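Local structure of HTH-type transcriptional regulator AldR (Mycobacterium tuberculosis, 4PCQ) at residues 92-100 / 146-155; 114-125 / 135-146. The protein binds DNA upstream of the ald gene, activating expression of L-alanine dehydrogenase when L-alanine is present and repressing it when L-alanine is absent. All coordinates share one frame; numbering follows the deposited sequence.

Contact 1. Residues 92-100 / 146-155; sequences LPLQAMISV and DLRSFVVENL
Ile98 rises from the middle of strand 94-100 into the side chains of helix 146-155. Its CB branches at once: CG2 turns toward the later part of the helix and meets Leu155 CD1 at 3.9 Å, while CG1 serves as the stalk that carries CD1 outward. CG1 lies anti to the carbonyl carbon and the chain continues extended (chi2 172°), a shape that delivers CD1 deep among three helix residues. There Ile98 CD1 touches Val151 CG2 at 3.9 Å and also packs on Leu147 CD1. It lies at the edge of the Phe150 ring, near its plane, 3.9 Å from Phe150 CD2. A beta-branched residue suits this place, since its two arms address successive turns of the helix.

This is one side of the alpha/beta sandwich of the Lrp/AsnC effector-binding domain, in which helices cover one face of an antiparallel sheet. The local strand and helix axes run in roughly the same direction, 32° apart, 10.3 Å at closest approach. Ala96, small enough to let the helix come close, receives both methyls of Leu147, with its CB 3.9 Å from Leu147 CD1. Leu94 CD2 meets Leu147 CD2 at 4.2 Å, the two side chains crossing at about a right angle. At the other end Val100 CG2 packs 3.9 Å from Leu155 CD1, which thus touches two beta-branched neighbours. Met97, on the sheet's other face, packs against Tyr127 of the second subunit.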
# COMPACT_ATOMS: atom_id res chain seq x y z
N LEU B 92 4.59 -1.08 -16.51
CA LEU B 92 5.41 -1.91 -15.65
C LEU B 92 4.69 -3.22 -15.33
O LEU B 92 4.26 -3.43 -14.20
CB LEU B 92 5.69 -1.15 -14.36
CG LEU B 92 6.41 0.20 -14.52
CD1 LEU B 92 6.52 0.92 -13.18
CD2 LEU B 92 7.79 0.01 -15.14
N PRO B 93 4.56 -4.10 -16.33
CA PRO B 93 3.72 -5.30 -16.18
C PRO B 93 4.35 -6.36 -15.29
O PRO B 93 3.67 -7.32 -14.91
CB PRO B 93 3.62 -5.82 -17.61
CG PRO B 93 4.87 -5.36 -18.27
CD PRO B 93 5.22 -4.04 -17.65
N LEU B 94 5.63 -6.21 -14.97
CA LEU B 94 6.33 -7.22 -14.20
C LEU B 94 6.59 -6.71 -12.78
O LEU B 94 7.26 -5.71 -12.60
CB LEU B 94 7.64 -7.56 -14.90
CG LEU B 94 8.45 -8.75 -14.38
CD1 LEU B 94 7.98 -10.02 -15.06
CD2 LEU B 94 9.93 -8.52 -14.65
N GLN B 95 6.09 -7.42 -11.78
CA GLN B 95 6.25 -6.98 -10.39
C GLN B 95 7.09 -7.96 -9.58
O GLN B 95 7.09 -9.15 -9.85
CB GLN B 95 4.89 -6.79 -9.71
CG GLN B 95 4.20 -5.48 -10.04
CD GLN B 95 2.86 -5.36 -9.35
OE1 GLN B 95 2.72 -4.64 -8.36
NE2 GLN B 95 1.86 -6.06 -9.87
N ALA B 96 7.82 -7.43 -8.60
CA ALA B 96 8.69 -8.27 -7.79
C ALA B 96 8.76 -7.85 -6.32
O ALA B 96 8.44 -6.73 -5.94
CB ALA B 96 10.08 -8.31 -8.39
N MET B 97 9.20 -8.80 -5.50
CA MET B 97 9.43 -8.61 -4.09
C MET B 97 10.90 -8.93 -3.86
O MET B 97 11.31 -10.08 -4.01
CB MET B 97 8.60 -9.64 -3.33
CG MET B 97 7.31 -9.18 -2.68
SD MET B 97 7.42 -7.77 -1.58
CE MET B 97 5.78 -7.86 -0.84
N ILE B 98 11.70 -7.94 -3.48
CA ILE B 98 13.13 -8.17 -3.30
C ILE B 98 13.52 -8.04 -1.83
O ILE B 98 13.50 -6.94 -1.29
CB ILE B 98 13.96 -7.18 -4.12
CG1 ILE B 98 13.45 -7.12 -5.56
CG2 ILE B 98 15.41 -7.57 -4.10
CD1 ILE B 98 14.10 -6.03 -6.38
N SER B 99 13.90 -9.15 -1.20
CA SER B 99 14.33 -9.11 0.19
C SER B 99 15.81 -8.79 0.26
O SER B 99 16.63 -9.45 -0.37
CB SER B 99 14.04 -10.44 0.88
OG SER B 99 14.63 -11.52 0.19
N VAL B 100 16.16 -7.75 1.02
CA VAL B 100 17.54 -7.29 1.09
C VAL B 100 18.17 -7.52 2.45
O VAL B 100 17.58 -7.21 3.49
CB VAL B 100 17.64 -5.79 0.74
CG1 VAL B 100 19.09 -5.33 0.80
CG2 VAL B 100 17.05 -5.53 -0.64
N ASP B 146 14.88 -4.70 -16.84
CA ASP B 146 14.66 -3.51 -16.03
C ASP B 146 14.82 -3.87 -14.56
O ASP B 146 15.48 -3.16 -13.80
CB ASP B 146 13.27 -2.94 -16.30
CG ASP B 146 13.09 -1.54 -15.76
OD1 ASP B 146 14.11 -0.82 -15.62
OD2 ASP B 146 11.94 -1.15 -15.47
N LEU B 147 14.23 -5.00 -14.18
CA LEU B 147 14.30 -5.49 -12.81
C LEU B 147 15.75 -5.77 -12.44
O LEU B 147 16.23 -5.34 -11.38
CB LEU B 147 13.45 -6.76 -12.68
CG LEU B 147 13.43 -7.50 -11.34
CD1 LEU B 147 12.99 -6.56 -10.23
CD2 LEU B 147 12.53 -8.71 -11.41
N ARG B 148 16.43 -6.49 -13.32
CA ARG B 148 17.83 -6.86 -13.14
C ARG B 148 18.70 -5.63 -12.97
O ARG B 148 19.62 -5.60 -12.16
CB ARG B 148 18.31 -7.63 -14.36
CG ARG B 148 19.77 -8.03 -14.30
CD ARG B 148 20.21 -8.56 -15.64
NE ARG B 148 21.35 -9.46 -15.52
CZ ARG B 148 21.82 -10.20 -16.52
NH1 ARG B 148 21.23 -10.17 -17.71
NH2 ARG B 148 22.86 -11.00 -16.33
N SER B 149 18.39 -4.60 -13.76
CA SER B 149 19.13 -3.35 -13.72
C SER B 149 18.89 -2.66 -12.39
O SER B 149 19.81 -2.07 -11.81
CB SER B 149 18.70 -2.45 -14.87
OG SER B 149 19.28 -1.16 -14.74
N PHE B 150 17.65 -2.72 -11.91
CA PHE B 150 17.31 -2.13 -10.62
C PHE B 150 18.16 -2.78 -9.54
O PHE B 150 18.76 -2.08 -8.72
CB PHE B 150 15.83 -2.29 -10.29
CG PHE B 150 15.47 -1.78 -8.92
CD1 PHE B 150 15.28 -0.43 -8.71
CD2 PHE B 150 15.33 -2.65 -7.86
CE1 PHE B 150 14.95 0.05 -7.45
CE2 PHE B 150 15.01 -2.18 -6.60
CZ PHE B 150 14.82 -0.83 -6.39
N VAL B 151 18.19 -4.11 -9.53
CA VAL B 151 18.97 -4.82 -8.53
C VAL B 151 20.47 -4.52 -8.62
O VAL B 151 21.11 -4.22 -7.62
CB VAL B 151 18.75 -6.34 -8.60
CG1 VAL B 151 19.51 -7.03 -7.49
CG2 VAL B 151 17.26 -6.66 -8.51
N VAL B 152 21.02 -4.59 -9.83
CA VAL B 152 22.44 -4.37 -10.03
C VAL B 152 22.89 -2.97 -9.64
O VAL B 152 23.80 -2.80 -8.83
CB VAL B 152 22.86 -4.64 -11.49
CG1 VAL B 152 24.29 -4.18 -11.73
CG2 VAL B 152 22.70 -6.11 -11.83
N GLU B 153 22.24 -1.97 -10.22
CA GLU B 153 22.64 -0.58 -10.02
C GLU B 153 22.21 0.03 -8.67
O GLU B 153 22.91 0.89 -8.14
CB GLU B 153 22.25 0.26 -11.24
CG GLU B 153 23.23 0.00 -12.40
CD GLU B 153 22.56 -0.25 -13.74
OE1 GLU B 153 23.24 -0.79 -14.64
OE2 GLU B 153 21.37 0.08 -13.89
N ASN B 154 21.08 -0.40 -8.12
CA ASN B 154 20.64 0.14 -6.82
C ASN B 154 21.00 -0.71 -5.60
O ASN B 154 21.15 -0.18 -4.50
CB ASN B 154 19.14 0.45 -6.81
CG ASN B 154 18.77 1.56 -7.75
OD1 ASN B 154 19.20 2.70 -7.58
ND2 ASN B 154 17.95 1.25 -8.74
N LEU B 155 21.14 -2.01 -5.80
CA LEU B 155 21.43 -2.91 -4.68
C LEU B 155 22.82 -3.55 -4.77
O LEU B 155 23.68 -3.28 -3.93
CB LEU B 155 20.35 -3.99 -4.56
CG LEU B 155 18.92 -3.46 -4.36
CD1 LEU B 155 17.92 -4.61 -4.36
CD2 LEU B 155 18.81 -2.62 -3.11

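Contact 2. Residues 114-125 / 135-146; sequences IQQIRRKRQVMD and FILHVAARDTED
Backbone hydrogen bonds from Gln122, Met124 and Asp125 join the antiparallel strands. His138 O accepts two amides, Met124 N at 2.7 Å, nearly along the C=O axis, and Asp125 N at 3.0 Å, in the carbonyl plane. This double acceptance marks a classic beta bulge, with Met124 and Asp125 both opposite His138. Asp125 O takes His138 N in return, and Gln122 O accepts Ala140 N.

Among the side chains, His138 ND1 donates to Asp125 OD2 at 3.1 Å; the side chains run side by side, OD2 at the ring's edge, with carboxylate and ring turned 40° apart. Gln95 OE1 of strand 94-101 pairs with His138 NE2, so the imidazole, with a nitrogen for each neighbour, ties together three strands of the ligand-binding domain's sheet, which continues beyond Asp125 into the second subunit. Gln122 bends at chi2 (103°), its NE2 weakly bonding Asp146 OD1.

Apolar contacts fill the helix-covered face. Ile114 CD1, ending an unhindered arm, points into the Phe135 ring face, a CH-pi contact 3.9 Å from the centroid. Ile117 and Leu137 approach tip to tip, Ile117 CG1 3.8 Å from Leu137 CD1. Beta-branched Val123 and Val139 suit their non-hydrogen-bonded strand pair, packing at an angle. Unbranched Met124, bent at chi2 and chi3, brings SD to 4.0 Å from Ala140 CB.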
# COMPACT_ATOMS: atom_id res chain seq x y z
N ILE B 114 17.03 3.44 3.06
CA ILE B 114 15.64 3.52 2.65
C ILE B 114 15.31 4.93 2.18
O ILE B 114 14.64 5.12 1.17
CB ILE B 114 14.70 3.10 3.79
CG1 ILE B 114 15.01 1.66 4.21
CG2 ILE B 114 13.24 3.25 3.38
CD1 ILE B 114 14.96 0.68 3.07
N GLN B 115 15.81 5.92 2.93
CA GLN B 115 15.52 7.32 2.66
C GLN B 115 15.90 7.67 1.22
O GLN B 115 15.30 8.57 0.62
CB GLN B 115 16.25 8.21 3.65
N GLN B 116 16.87 6.94 0.67
CA GLN B 116 17.23 7.11 -0.73
C GLN B 116 16.43 6.16 -1.61
O GLN B 116 15.89 6.56 -2.65
CB GLN B 116 18.73 6.87 -0.93
N ILE B 117 16.34 4.90 -1.20
CA ILE B 117 15.74 3.85 -2.02
C ILE B 117 14.28 4.14 -2.37
O ILE B 117 13.79 3.69 -3.40
CB ILE B 117 15.87 2.44 -1.39
CG1 ILE B 117 15.94 1.35 -2.46
CG2 ILE B 117 14.73 2.16 -0.44
CD1 ILE B 117 17.34 0.99 -2.84
N ARG B 118 13.62 4.90 -1.50
CA ARG B 118 12.22 5.26 -1.69
C ARG B 118 12.05 6.15 -2.91
O ARG B 118 11.02 6.10 -3.58
CB ARG B 118 11.69 5.99 -0.46
CG ARG B 118 11.39 5.11 0.73
CD ARG B 118 10.84 5.96 1.85
NE ARG B 118 9.47 6.34 1.58
CZ ARG B 118 8.81 7.28 2.26
NH1 ARG B 118 9.42 7.93 3.23
NH2 ARG B 118 7.56 7.56 1.96
N ARG B 119 13.05 6.98 -3.18
CA ARG B 119 12.95 7.94 -4.27
C ARG B 119 13.10 7.27 -5.64
O ARG B 119 12.77 7.87 -6.67
CB ARG B 119 13.96 9.06 -4.10
N LYS B 120 13.59 6.04 -5.64
CA LYS B 120 13.84 5.31 -6.88
C LYS B 120 12.51 4.97 -7.56
O LYS B 120 11.54 4.65 -6.89
CB LYS B 120 14.65 4.05 -6.59
CG LYS B 120 15.96 4.38 -5.88
CD LYS B 120 16.79 5.36 -6.70
CE LYS B 120 18.26 5.35 -6.28
NZ LYS B 120 18.68 4.05 -5.68
N ARG B 121 12.48 5.06 -8.88
CA ARG B 121 11.22 5.00 -9.63
C ARG B 121 10.48 3.67 -9.50
O ARG B 121 9.25 3.65 -9.44
CB ARG B 121 11.47 5.32 -11.10
N GLN B 122 11.21 2.57 -9.44
CA GLN B 122 10.58 1.26 -9.42
C GLN B 122 9.92 0.89 -8.09
O GLN B 122 8.91 0.19 -8.07
CB GLN B 122 11.58 0.17 -9.82
CG GLN B 122 12.01 0.22 -11.27
CD GLN B 122 13.39 0.81 -11.44
OE1 GLN B 122 13.79 1.70 -10.69
NE2 GLN B 122 14.14 0.31 -12.43
N VAL B 123 10.48 1.35 -6.98
CA VAL B 123 9.98 0.96 -5.66
C VAL B 123 8.56 1.47 -5.40
O VAL B 123 8.25 2.63 -5.64
CB VAL B 123 10.92 1.41 -4.51
CG1 VAL B 123 12.31 0.85 -4.71
CG2 VAL B 123 10.98 2.91 -4.41
N MET B 124 7.70 0.55 -4.98
CA MET B 124 6.35 0.92 -4.56
C MET B 124 6.22 0.82 -3.05
O MET B 124 5.69 1.73 -2.41
CB MET B 124 5.30 0.06 -5.26
CG MET B 124 5.70 -0.40 -6.63
SD MET B 124 4.83 0.58 -7.87
CE MET B 124 6.02 1.91 -8.10
N ASP B 125 6.72 -0.27 -2.47
CA ASP B 125 6.62 -0.41 -1.03
C ASP B 125 7.95 -0.79 -0.38
O ASP B 125 8.77 -1.48 -0.98
CB ASP B 125 5.55 -1.44 -0.67
CG ASP B 125 4.14 -0.93 -0.93
OD1 ASP B 125 3.82 0.20 -0.49
OD2 ASP B 125 3.36 -1.66 -1.57
N PHE B 135 15.16 -5.86 5.08
CA PHE B 135 13.92 -5.33 4.51
C PHE B 135 13.52 -5.94 3.16
O PHE B 135 14.35 -6.54 2.47
CB PHE B 135 14.03 -3.80 4.40
CG PHE B 135 15.29 -3.33 3.73
CD1 PHE B 135 15.35 -3.19 2.35
CD2 PHE B 135 16.41 -3.04 4.49
CE1 PHE B 135 16.52 -2.75 1.75
CE2 PHE B 135 17.58 -2.61 3.89
CZ PHE B 135 17.63 -2.47 2.52
N ILE B 136 12.24 -5.81 2.81
CA ILE B 136 11.76 -6.27 1.50
C ILE B 136 11.17 -5.11 0.72
O ILE B 136 10.50 -4.24 1.27
CB ILE B 136 10.73 -7.42 1.58
CG1 ILE B 136 9.48 -7.00 2.35
CG2 ILE B 136 11.34 -8.64 2.21
CD1 ILE B 136 8.46 -8.11 2.46
N LEU B 137 11.44 -5.11 -0.58
CA LEU B 137 11.07 -4.03 -1.47
C LEU B 137 10.03 -4.53 -2.46
O LEU B 137 10.31 -5.45 -3.23
CB LEU B 137 12.31 -3.59 -2.24
CG LEU B 137 13.43 -2.90 -1.45
CD1 LEU B 137 14.29 -2.05 -2.36
CD2 LEU B 137 12.90 -2.08 -0.28
N HIS B 138 8.85 -3.93 -2.47
CA HIS B 138 7.86 -4.23 -3.49
C HIS B 138 8.10 -3.28 -4.65
O HIS B 138 7.94 -2.06 -4.51
CB HIS B 138 6.44 -4.06 -2.95
CG HIS B 138 5.37 -4.14 -4.00
ND1 HIS B 138 4.09 -3.65 -3.80
CD2 HIS B 138 5.38 -4.64 -5.26
CE1 HIS B 138 3.37 -3.86 -4.88
NE2 HIS B 138 4.13 -4.46 -5.78
N VAL B 139 8.49 -3.84 -5.79
CA VAL B 139 8.88 -3.04 -6.95
C VAL B 139 8.12 -3.42 -8.23
O VAL B 139 7.62 -4.53 -8.36
CB VAL B 139 10.39 -3.16 -7.25
CG1 VAL B 139 11.21 -2.70 -6.05
CG2 VAL B 139 10.75 -4.58 -7.63
N ALA B 140 8.07 -2.48 -9.16
CA ALA B 140 7.49 -2.73 -10.48
C ALA B 140 8.47 -2.35 -11.59
O ALA B 140 9.15 -1.32 -11.51
CB ALA B 140 6.19 -1.96 -10.64
N ALA B 141 8.53 -3.18 -12.62
CA ALA B 141 9.42 -2.98 -13.76
C ALA B 141 8.74 -3.42 -15.06
O ALA B 141 7.80 -4.22 -15.06
CB ALA B 141 10.71 -3.74 -13.55
N ARG B 142 9.24 -2.87 -16.17
CA ARG B 142 8.68 -3.15 -17.50
C ARG B 142 9.04 -4.56 -17.98
O ARG B 142 8.19 -5.28 -18.50
CB ARG B 142 9.14 -2.10 -18.51
CG ARG B 142 10.60 -1.72 -18.40
CD ARG B 142 11.11 -1.06 -19.67
NE ARG B 142 12.55 -0.84 -19.64
CZ ARG B 142 13.14 0.28 -19.22
NH1 ARG B 142 12.39 1.29 -18.80
NH2 ARG B 142 14.46 0.38 -19.22
N ASP B 143 10.31 -4.94 -17.83
CA ASP B 143 10.77 -6.26 -18.24
C ASP B 143 11.76 -6.82 -17.23
O ASP B 143 12.06 -6.19 -16.23
CB ASP B 143 11.37 -6.20 -19.65
CG ASP B 143 12.38 -5.08 -19.81
OD1 ASP B 143 13.12 -4.78 -18.85
OD2 ASP B 143 12.44 -4.48 -20.91
N THR B 144 12.29 -8.01 -17.52
CA THR B 144 13.23 -8.66 -16.60
C THR B 144 14.55 -7.92 -16.57
O THR B 144 15.25 -7.92 -15.56
CB THR B 144 13.48 -10.13 -16.98
OG1 THR B 144 14.27 -10.19 -18.17
CG2 THR B 144 12.17 -10.85 -17.19
N GLU B 145 14.90 -7.30 -17.69
CA GLU B 145 16.15 -6.55 -17.77
C GLU B 145 16.06 -5.30 -16.90
O GLU B 145 17.05 -4.90 -16.28
CB GLU B 145 16.45 -6.17 -19.22
N ASP B 146 14.88 -4.70 -16.84
CA ASP B 146 14.66 -3.51 -16.03
C ASP B 146 14.82 -3.87 -14.56
O ASP B 146 15.48 -3.16 -13.80
CB ASP B 146 13.27 -2.94 -16.30
CG ASP B 146 13.09 -1.54 -15.76
OD1 ASP B 146 14.11 -0.82 -15.62
OD2 ASP B 146 11.94 -1.15 -15.47

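The two contacts lie close together in the effector-binding domain, with centres about 6 Å apart, and share Asp146 near the start of helix 144-156. Along the chain, strand 94-101 of contact 1 comes first, the elements of contact 2 follow, and helix 144-156 returns to complete contact 1. Strands 94-101 and 135-141 are neighbours in the antiparallel sheet, joined by backbone bonds such as Ile98 with Leu137, while strand 123-129 is outermost within the chain. Phe150 packs on Val123 and Val139, so helix 144-156 and the hairpin share one core. The opposite sheet face meets the second subunit, consistent with this domain's role in oligomerisation.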